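Aminoglycoside acetyltransferase meta-AAC0020 (Uncultured bacterium, PDB 5F47) probably transfers an acetyl group from acetyl-coenzyme A to an amine of aminoglycoside antibiotics, giving resistance to them. Local coordinates at residues I25-L30 with V59-L64; Y90-D95 with L135-S140; N9-E14 with Q101-K106. One frame throughout, in Å; residues are numbered along the deposited sequence.

Contact 1: residues I25-L30 with V59-L64; sequences IQLIRL and VFVALL
Leu27 on helix 21-34 and Val61 on strand 57-64 mark the closest approach of the two backbones, their CA atoms 7.6 Å apart. That spacing leaves room for one layer of interdigitating side chains, and a single leucine fills the helix side of it. Leu27 extends from the helix with CG opposite its backbone N (chi1 -178°), and the CD2 branch does all the touching. This methyl meets Val59 CG1 at 3.5 Å and, more loosely, Val61 CG1 at 4.2 Å. It thus bridges two valines that lie two residues apart and face the same side of the sheet. Leu27 and Val59 run antiparallel, so that their methyls meet alongside rather than end to end. All three residues are buried and the contact is wholly apolar. It illustrates how a GNAT fold seats a helix on its central sheet. Phe60, between the valines, points to the other side, where its ring meets that of Phe114 on helix 103-117 edge-to-face. At the strand edges, Val61 pairs with Glu14 of strand 11-15 and Phe60 with Leu72 of strand 67-77, while other sides of helix 21-34 carry Ile25 and Ile28 against Leu48 of helix 45-53.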
loop_
_atom_site.group_PDB
_atom_site.type_symbol
_atom_site.label_atom_id
_atom_site.label_comp_id
_atom_site.label_asym_id
_atom_site.label_seq_id
_atom_site.Cartn_x
_atom_site.Cartn_y
_atom_site.Cartn_z
ATOM N N ILE B 25 11.329 4.352 17.159
ATOM C CA ILE B 25 12.729 4.393 16.736
ATOM C C ILE B 25 13.414 3.058 17.008
ATOM O O ILE B 25 14.162 2.563 16.157
ATOM C CB ILE B 25 13.471 5.552 17.423
ATOM C CG1 ILE B 25 12.951 6.868 16.846
ATOM C CG2 ILE B 25 14.998 5.453 17.218
ATOM C CD1 ILE B 25 13.494 8.105 17.538
ATOM N N GLN B 26 13.146 2.452 18.163
ATOM C CA GLN B 26 13.673 1.107 18.432
ATOM C C GLN B 26 13.230 0.109 17.368
ATOM O O GLN B 26 14.029 -0.716 16.906
ATOM C CB GLN B 26 13.231 0.601 19.805
ATOM C CG GLN B 26 13.949 1.192 20.989
ATOM C CD GLN B 26 13.410 0.617 22.288
ATOM O OE1 GLN B 26 13.512 -0.590 22.540
ATOM N NE2 GLN B 26 12.810 1.473 23.109
ATOM N N LEU B 27 11.957 0.172 16.974
ATOM C CA LEU B 27 11.464 -0.729 15.940
ATOM C C LEU B 27 12.164 -0.477 14.607
ATOM O O LEU B 27 12.537 -1.420 13.913
ATOM C CB LEU B 27 9.947 -0.594 15.765
ATOM C CG LEU B 27 9.378 -1.558 14.716
ATOM C CD1 LEU B 27 9.637 -3.023 15.096
ATOM C CD2 LEU B 27 7.887 -1.312 14.501
ATOM N N ILE B 28 12.356 0.795 14.264
ATOM C CA ILE B 28 13.007 1.139 13.006
ATOM C C ILE B 28 14.443 0.598 13.014
ATOM O O ILE B 28 14.903 0.052 12.014
ATOM C CB ILE B 28 12.980 2.651 12.767
ATOM C CG1 ILE B 28 11.537 3.110 12.532
ATOM C CG2 ILE B 28 13.853 3.017 11.558
ATOM C CD1 ILE B 28 11.336 4.614 12.691
ATOM N N ARG B 29 15.138 0.702 14.147
ATOM C CA ARG B 29 16.472 0.106 14.248
ATOM C C ARG B 29 16.432 -1.413 14.138
ATOM O O ARG B 29 17.353 -2.019 13.606
ATOM C CB ARG B 29 17.158 0.498 15.560
ATOM C CG ARG B 29 17.499 1.983 15.655
ATOM C CD ARG B 29 18.353 2.449 14.479
ATOM N NE ARG B 29 18.839 3.813 14.673
ATOM C CZ ARG B 29 19.548 4.485 13.771
ATOM N NH1 ARG B 29 19.860 3.923 12.604
ATOM N NH2 ARG B 29 19.942 5.723 14.036
ATOM N N LEU B 30 15.374 -2.035 14.658
ATOM C CA LEU B 30 15.232 -3.477 14.516
ATOM C C LEU B 30 15.075 -3.844 13.040
ATOM O O LEU B 30 15.684 -4.808 12.565
ATOM C CB LEU B 30 14.049 -3.980 15.341
ATOM C CG LEU B 30 13.906 -5.491 15.523
ATOM C CD1 LEU B 30 13.233 -5.798 16.855
ATOM C CD2 LEU B 30 13.083 -6.054 14.380
ATOM N N VAL B 59 1.228 1.160 14.388
ATOM C CA VAL B 59 2.408 0.355 14.654
ATOM C C VAL B 59 2.119 -0.581 15.819
ATOM O O VAL B 59 1.605 -0.151 16.856
ATOM C CB VAL B 59 3.623 1.232 15.009
ATOM C CG1 VAL B 59 4.862 0.380 15.200
ATOM C CG2 VAL B 59 3.872 2.279 13.926
ATOM N N PHE B 60 2.423 -1.864 15.649
ATOM C CA PHE B 60 2.275 -2.812 16.748
ATOM C C PHE B 60 3.646 -3.345 17.108
ATOM O O PHE B 60 4.425 -3.684 16.220
ATOM C CB PHE B 60 1.343 -3.958 16.363
ATOM C CG PHE B 60 -0.079 -3.530 16.131
ATOM C CD1 PHE B 60 -0.441 -2.927 14.936
ATOM C CD2 PHE B 60 -1.040 -3.711 17.106
ATOM C CE1 PHE B 60 -1.744 -2.520 14.719
ATOM C CE2 PHE B 60 -2.350 -3.310 16.887
ATOM C CZ PHE B 60 -2.685 -2.696 15.688
ATOM N N VAL B 61 3.943 -3.425 18.397
ATOM C CA VAL B 61 5.242 -3.928 18.829
ATOM C C VAL B 61 5.148 -5.069 19.827
ATOM O O VAL B 61 4.146 -5.249 20.524
ATOM C CB VAL B 61 6.111 -2.806 19.442
ATOM C CG1 VAL B 61 6.334 -1.695 18.414
ATOM C CG2 VAL B 61 5.502 -2.241 20.722
ATOM N N ALA B 62 6.223 -5.845 19.879
ATOM C CA ALA B 62 6.361 -6.904 20.871
ATOM C C ALA B 62 7.468 -6.521 21.825
ATOM O O ALA B 62 8.543 -6.097 21.399
ATOM C CB ALA B 62 6.660 -8.226 20.208
ATOM N N LEU B 63 7.208 -6.675 23.121
ATOM C CA LEU B 63 8.130 -6.217 24.145
ATOM C C LEU B 63 8.475 -7.335 25.099
ATOM O O LEU B 63 7.595 -8.076 25.534
ATOM C CB LEU B 63 7.522 -5.065 24.934
ATOM C CG LEU B 63 7.358 -3.732 24.217
ATOM C CD1 LEU B 63 6.054 -3.087 24.637
ATOM C CD2 LEU B 63 8.529 -2.833 24.560
ATOM N N LEU B 64 9.761 -7.466 25.400
ATOM C CA LEU B 64 10.207 -8.243 26.544
ATOM C C LEU B 64 10.779 -7.232 27.519
ATOM O O LEU B 64 11.782 -6.576 27.223
ATOM C CB LEU B 64 11.227 -9.299 26.144
ATOM C CG LEU B 64 10.608 -10.415 25.304
ATOM C CD1 LEU B 64 11.672 -11.388 24.854
ATOM C CD2 LEU B 64 9.548 -11.147 26.123
#

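Contact 2: residues Y90-D95 with L135-S140; sequences YDLAVD and LDFYRS
Leu92 meets both Phe137 and Tyr138 across the contact, and the strand that carries it is irregular just before it. At Tyr90 the backbone turns to a helical psi of -49°, and both Tyr90 and Asp91 pair with Thr73 of strand 67-77. One residue facing two makes a classic beta bulge. A bulge on this strand is a recurrent feature of GNAT enzymes; in relatives it helps to splay the strand from its parallel neighbour beside the acetyl-coenzyme A site, and it probably does so here. Asp91 points away from helix 132-138, and its OD2 is hydrogen-bonded to the hydroxyls of Tyr80 and Tyr81 of the second subunit. Leu92 then turns to the helix. Its CB lies 3.5 Å from Tyr138 OH, a van der Waals approach of the phenol's outer end. In the conformer described here, one of two modelled, CD1 and CD2 both face Phe137 CE2, each 4.1 Å from it. The two aromatic rings support each other: Phe137 turns an edge to Tyr138, placing its CD2 3.7 Å above the middle of that ring's face. Just beyond, Phe137 O accepts two bonds from Ser140, one from its N at 2.9 Å and, in one of that serine's two conformers, one from its OG. Ala93 points to the opposite face of the sheet and packs on Leu30 and Phe31 of helix 21-34, whereas Val94 touches Ile103 and gives its carbonyl oxygen to Gln99 NE2. The contact is enclosed by helix 103-117, strand 122-128 and the second subunit: Ile108 touches both Leu92 and Phe137, Tyr138 rests on Val125 and Ala127 of the strand, and Tyr154 of the second subunit packs against Tyr138.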
loop_
_atom_site.group_PDB
_atom_site.type_symbol
_atom_site.label_atom_id
_atom_site.label_comp_id
_atom_site.label_asym_id
_atom_site.label_seq_id
_atom_site.Cartn_x
_atom_site.Cartn_y
_atom_site.Cartn_z
ATOM N N TYR B 90 2.955 -3.201 6.075
ATOM C CA TYR B 90 4.065 -2.883 5.209
ATOM C C TYR B 90 5.344 -3.636 5.582
ATOM O O TYR B 90 6.024 -4.184 4.706
ATOM C CB TYR B 90 4.318 -1.358 5.208
ATOM C CG TYR B 90 5.306 -0.980 4.143
ATOM C CD1 TYR B 90 4.904 -0.828 2.815
ATOM C CD2 TYR B 90 6.659 -0.855 4.448
ATOM C CE1 TYR B 90 5.846 -0.517 1.818
ATOM C CE2 TYR B 90 7.599 -0.552 3.463
ATOM C CZ TYR B 90 7.188 -0.382 2.159
ATOM O OH TYR B 90 8.157 -0.090 1.218
ATOM N N ASP B 91 5.703 -3.602 6.865
ATOM C CA ASP B 91 6.872 -4.334 7.382
ATOM C C ASP B 91 6.507 -5.127 8.616
ATOM O O ASP B 91 5.692 -4.693 9.404
ATOM C CB ASP B 91 8.007 -3.381 7.775
ATOM C CG ASP B 91 8.896 -2.987 6.625
ATOM O OD1 ASP B 91 9.194 -3.822 5.732
ATOM O OD2 ASP B 91 9.345 -1.814 6.642
ATOM N N LEU B 92 7.149 -6.279 8.774
ATOM C CA LEU B 92 7.044 -7.068 9.992
ATOM C C LEU B 92 8.408 -7.703 10.239
ATOM O O LEU B 92 9.003 -8.290 9.331
ATOM C CB LEU B 92 5.941 -8.135 9.870
ATOM C CG LEU B 92 5.718 -9.099 11.038
ATOM C CD1 LEU B 92 4.275 -9.558 11.060
ATOM C CD2 LEU B 92 6.640 -10.307 10.946
ATOM N N ALA B 93 8.915 -7.575 11.459
ATOM C CA ALA B 93 10.178 -8.200 11.787
ATOM C C ALA B 93 10.215 -8.613 13.235
ATOM O O ALA B 93 9.584 -7.990 14.088
ATOM C CB ALA B 93 11.356 -7.259 11.478
ATOM N N VAL B 94 10.980 -9.666 13.494
ATOM C CA VAL B 94 11.246 -10.135 14.843
ATOM C C VAL B 94 12.752 -10.295 15.009
ATOM O O VAL B 94 13.434 -10.788 14.106
ATOM C CB VAL B 94 10.511 -11.456 15.130
ATOM C CG1 VAL B 94 10.911 -12.033 16.497
ATOM C CG2 VAL B 94 9.012 -11.225 15.073
ATOM N N ASP B 95 13.255 -9.812 16.139
ATOM C CA ASP B 95 14.649 -9.973 16.553
ATOM C C ASP B 95 15.139 -11.385 16.244
ATOM O O ASP B 95 14.471 -12.361 16.582
ATOM C CB ASP B 95 14.761 -9.679 18.055
ATOM C CG ASP B 95 16.193 -9.570 18.547
ATOM O OD1 ASP B 95 17.048 -10.395 18.158
ATOM O OD2 ASP B 95 16.449 -8.664 19.365
ATOM N N LEU B 135 7.830 -16.293 3.837
ATOM C CA LEU B 135 6.727 -17.019 3.217
ATOM C C LEU B 135 6.221 -18.125 4.136
ATOM O O LEU B 135 5.009 -18.291 4.309
ATOM C CB LEU B 135 7.156 -17.615 1.878
ATOM C CG LEU B 135 7.484 -16.599 0.783
ATOM C CD1 LEU B 135 8.020 -17.305 -0.450
ATOM C CD2 LEU B 135 6.248 -15.800 0.429
ATOM N N ASP B 136 7.136 -18.877 4.737
ATOM C CA ASP B 136 6.694 -19.936 5.623
ATOM C C ASP B 136 5.981 -19.322 6.817
ATOM O O ASP B 136 5.004 -19.882 7.304
ATOM C CB ASP B 136 7.861 -20.814 6.068
ATOM C CG ASP B 136 7.438 -22.257 6.301
ATOM O OD1 ASP B 136 6.784 -22.844 5.402
ATOM O OD2 ASP B 136 7.746 -22.801 7.380
ATOM N N PHE B 137 6.439 -18.158 7.267
ATOM C CA PHE B 137 5.778 -17.479 8.376
ATOM C C PHE B 137 4.340 -17.083 8.030
ATOM O O PHE B 137 3.402 -17.428 8.773
ATOM C CB PHE B 137 6.540 -16.217 8.818
ATOM C CG PHE B 137 5.738 -15.373 9.769
ATOM C CD1 PHE B 137 5.579 -15.772 11.099
ATOM C CD2 PHE B 137 5.046 -14.259 9.310
ATOM C CE1 PHE B 137 4.795 -15.033 11.961
ATOM C CE2 PHE B 137 4.255 -13.533 10.172
ATOM C CZ PHE B 137 4.130 -13.908 11.487
ATOM N N TYR B 138 4.144 -16.369 6.924
ATOM C CA TYR B 138 2.793 -15.895 6.631
ATOM C C TYR B 138 1.848 -17.070 6.372
ATOM O O TYR B 138 0.677 -17.019 6.742
ATOM C CB TYR B 138 2.785 -14.911 5.458
ATOM C CG TYR B 138 3.348 -13.564 5.858
ATOM C CD1 TYR B 138 2.707 -12.776 6.804
ATOM C CD2 TYR B 138 4.521 -13.088 5.301
ATOM C CE1 TYR B 138 3.219 -11.554 7.193
ATOM C CE2 TYR B 138 5.046 -11.860 5.692
ATOM C CZ TYR B 138 4.388 -11.107 6.641
ATOM O OH TYR B 138 4.886 -9.876 7.033
ATOM N N ARG B 139 2.367 -18.145 5.798
ATOM C CA ARG B 139 1.524 -19.302 5.516
ATOM C C ARG B 139 1.109 -20.022 6.787
ATOM O O ARG B 139 0.234 -20.886 6.735
ATOM C CB ARG B 139 2.245 -20.239 4.559
ATOM C CG ARG B 139 2.300 -19.654 3.164
ATOM C CD ARG B 139 3.336 -20.329 2.279
ATOM N NE ARG B 139 3.270 -19.782 0.920
ATOM C CZ ARG B 139 4.239 -19.859 0.015
ATOM N NH1 ARG B 139 5.398 -20.437 0.316
ATOM N NH2 ARG B 139 4.058 -19.336 -1.199
ATOM N N SER B 140 1.701 -19.646 7.919
ATOM C CA SER B 140 1.362 -20.242 9.213
ATOM C C SER B 140 0.386 -19.389 10.026
ATOM O O SER B 140 0.090 -19.703 11.186
ATOM C CB SER B 140 2.634 -20.477 10.039
ATOM O OG SER B 140 3.099 -19.274 10.634
#

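Contact 3: residues N9-E14 with Q101-K106; sequences NFLKIE and QGIGKK
Leu11 and Ile13, pointing from the same side of strand 11-15, lie against Ile103 and Lys106 in the first turn of helix 103-117. The run ending in Gly102 and Gly104 fits the Q/R-x-x-G-x-G/A signature of the GNAT fold, the loop that in this family commonly holds the pyrophosphate of coenzyme A. Leu11 is placed between two helix residues. With CG opposite the backbone N (chi1 -172°), it slants across both partners, and its CD2 reaches Lys106 CD at 3.7 Å and Ile103 CG1 at 3.8 Å. CD1 stays on the isoleucine side, 4.1 Å from Ile103 CG1. The lysine contributes hydrocarbon here: its chain runs straight beyond CG, so the methylene at CD covers the leucine while the ammonium end continues toward Asp8, with which it makes a long, weak ion pair. Ile13 addresses the root of the same chain at about a right angle, its CG1 and CD1 both 4.1 Å from Lys106 CB. Together the pairs seat the edge strand of the sheet on the beginning of the helix, with Ile13 also touching Leu107 and Ala110 farther along. Gly102 takes the N-cap position with a positive phi of 82°, and its carbonyl oxygen accepts a backbone hydrogen bond from Lys106 N at 3.1 Å, opening the helix.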
loop_
_atom_site.group_PDB
_atom_site.type_symbol
_atom_site.label_atom_id
_atom_site.label_comp_id
_atom_site.label_asym_id
_atom_site.label_seq_id
_atom_site.Cartn_x
_atom_site.Cartn_y
_atom_site.Cartn_z
ATOM N N ASN B 9 4.596 -15.758 29.043
ATOM C CA ASN B 9 4.036 -14.926 30.106
ATOM C C ASN B 9 4.823 -13.645 30.362
ATOM O O ASN B 9 4.492 -12.878 31.264
ATOM C CB ASN B 9 3.925 -15.727 31.405
ATOM C CG ASN B 9 3.389 -17.125 31.181
ATOM O OD1 ASN B 9 2.306 -17.303 30.624
ATOM N ND2 ASN B 9 4.142 -18.127 31.624
ATOM N N PHE B 10 5.854 -13.404 29.557
ATOM C CA PHE B 10 6.631 -12.174 29.664
ATOM C C PHE B 10 6.376 -11.259 28.475
ATOM O O PHE B 10 6.570 -10.048 28.556
ATOM C CB PHE B 10 8.123 -12.487 29.759
ATOM C CG PHE B 10 8.489 -13.310 30.956
ATOM C CD1 PHE B 10 8.912 -12.701 32.122
ATOM C CD2 PHE B 10 8.397 -14.690 30.918
ATOM C CE1 PHE B 10 9.245 -13.454 33.226
ATOM C CE2 PHE B 10 8.728 -15.448 32.018
ATOM C CZ PHE B 10 9.151 -14.828 33.175
ATOM N N LEU B 11 5.948 -11.848 27.369
ATOM C CA LEU B 11 5.785 -11.088 26.138
ATOM C C LEU B 11 4.581 -10.154 26.204
ATOM O O LEU B 11 3.486 -10.560 26.585
ATOM C CB LEU B 11 5.653 -12.034 24.949
ATOM C CG LEU B 11 5.662 -11.395 23.565
ATOM C CD1 LEU B 11 7.041 -10.862 23.227
ATOM C CD2 LEU B 11 5.213 -12.414 22.533
ATOM N N LYS B 12 4.789 -8.900 25.819
ATOM C CA LYS B 12 3.695 -7.943 25.733
ATOM C C LYS B 12 3.537 -7.496 24.290
ATOM O O LYS B 12 4.528 -7.214 23.612
ATOM C CB LYS B 12 3.940 -6.734 26.635
ATOM C CG LYS B 12 4.111 -7.062 28.116
ATOM C CD LYS B 12 2.810 -7.537 28.734
ATOM C CE LYS B 12 2.945 -7.759 30.241
ATOM N NZ LYS B 12 3.804 -8.933 30.588
ATOM N N ILE B 13 2.294 -7.450 23.811
ATOM C CA ILE B 13 2.003 -6.921 22.483
ATOM C C ILE B 13 1.239 -5.625 22.655
ATOM O O ILE B 13 0.205 -5.597 23.327
ATOM C CB ILE B 13 1.174 -7.893 21.617
ATOM C CG1 ILE B 13 1.902 -9.229 21.451
ATOM C CG2 ILE B 13 0.873 -7.274 20.263
ATOM C CD1 ILE B 13 3.136 -9.146 20.596
ATOM N N GLU B 14 1.758 -4.550 22.075
ATOM C CA GLU B 14 1.184 -3.234 22.294
ATOM C C GLU B 14 1.098 -2.453 21.000
ATOM O O GLU B 14 1.943 -2.595 20.111
ATOM C CB GLU B 14 2.002 -2.460 23.336
ATOM C CG GLU B 14 1.960 -3.113 24.723
ATOM C CD GLU B 14 2.751 -2.365 25.785
ATOM O OE1 GLU B 14 3.251 -1.256 25.503
ATOM O OE2 GLU B 14 2.865 -2.899 26.913
ATOM N N GLN B 101 9.316 -18.220 18.025
ATOM C CA GLN B 101 8.816 -18.365 19.390
ATOM C C GLN B 101 7.441 -17.714 19.534
ATOM O O GLN B 101 7.059 -17.287 20.624
ATOM C CB GLN B 101 9.798 -17.758 20.397
ATOM C CG GLN B 101 11.176 -18.411 20.378
ATOM C CD GLN B 101 12.030 -18.030 21.572
ATOM O OE1 GLN B 101 11.640 -18.226 22.725
ATOM N NE2 GLN B 101 13.204 -17.474 21.300
ATOM N N GLY B 102 6.718 -17.630 18.419
ATOM C CA GLY B 102 5.349 -17.135 18.396
ATOM C C GLY B 102 5.139 -15.632 18.378
ATOM O O GLY B 102 4.004 -15.154 18.382
ATOM N N ILE B 103 6.225 -14.868 18.337
ATOM C CA ILE B 103 6.090 -13.420 18.407
ATOM C C ILE B 103 5.412 -12.847 17.160
ATOM O O ILE B 103 4.468 -12.078 17.276
ATOM C CB ILE B 103 7.462 -12.767 18.644
ATOM C CG1 ILE B 103 7.964 -13.184 20.039
ATOM C CG2 ILE B 103 7.366 -11.252 18.487
ATOM C CD1 ILE B 103 9.405 -12.795 20.345
ATOM N N GLY B 104 5.871 -13.235 15.971
ATOM C CA GLY B 104 5.230 -12.820 14.733
ATOM C C GLY B 104 3.752 -13.141 14.675
ATOM O O GLY B 104 2.921 -12.317 14.296
ATOM N N LYS B 105 3.415 -14.368 15.058
ATOM C CA LYS B 105 2.015 -14.782 15.050
ATOM C C LYS B 105 1.155 -13.926 15.972
ATOM O O LYS B 105 0.034 -13.582 15.622
ATOM C CB LYS B 105 1.891 -16.245 15.446
ATOM C CG LYS B 105 2.339 -17.210 14.366
ATOM C CD LYS B 105 2.176 -18.640 14.840
ATOM C CE LYS B 105 2.661 -19.627 13.787
ATOM N NZ LYS B 105 2.626 -21.025 14.298
ATOM N N LYS B 106 1.673 -13.589 17.151
ATOM C CA LYS B 106 0.907 -12.763 18.080
ATOM C C LYS B 106 0.764 -11.332 17.572
ATOM O O LYS B 106 -0.271 -10.713 17.788
ATOM C CB LYS B 106 1.545 -12.788 19.476
ATOM C CG LYS B 106 1.353 -14.119 20.203
ATOM C CD LYS B 106 2.206 -14.222 21.460
ATOM C CE LYS B 106 1.911 -15.537 22.179
ATOM N NZ LYS B 106 2.812 -15.843 23.328
#

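How the contacts relate
The three contacts seat helices on both faces of one mixed sheet. Contact 1 is fully buried and purely aliphatic, under helix 21-34; contacts 2 and 3 are partly buried and lie around helix 103-117, where aromatic rings and a lysine's methylenes join the packing. Contacts 1 and 3 use adjacent strands, 57-64 and 11-15, tied by probable backbone hydrogen bonds from Val61 N to Glu14 O and from Leu63 N to Lys12 O. Contact 1 reaches contact 2 through Leu30 packing on Ala93. The Phe137 ring of contact 2 lies against the backbone of Gly104 and Lys105 in contact 3. The second subunit touches contacts 1 and 2 but not contact 3.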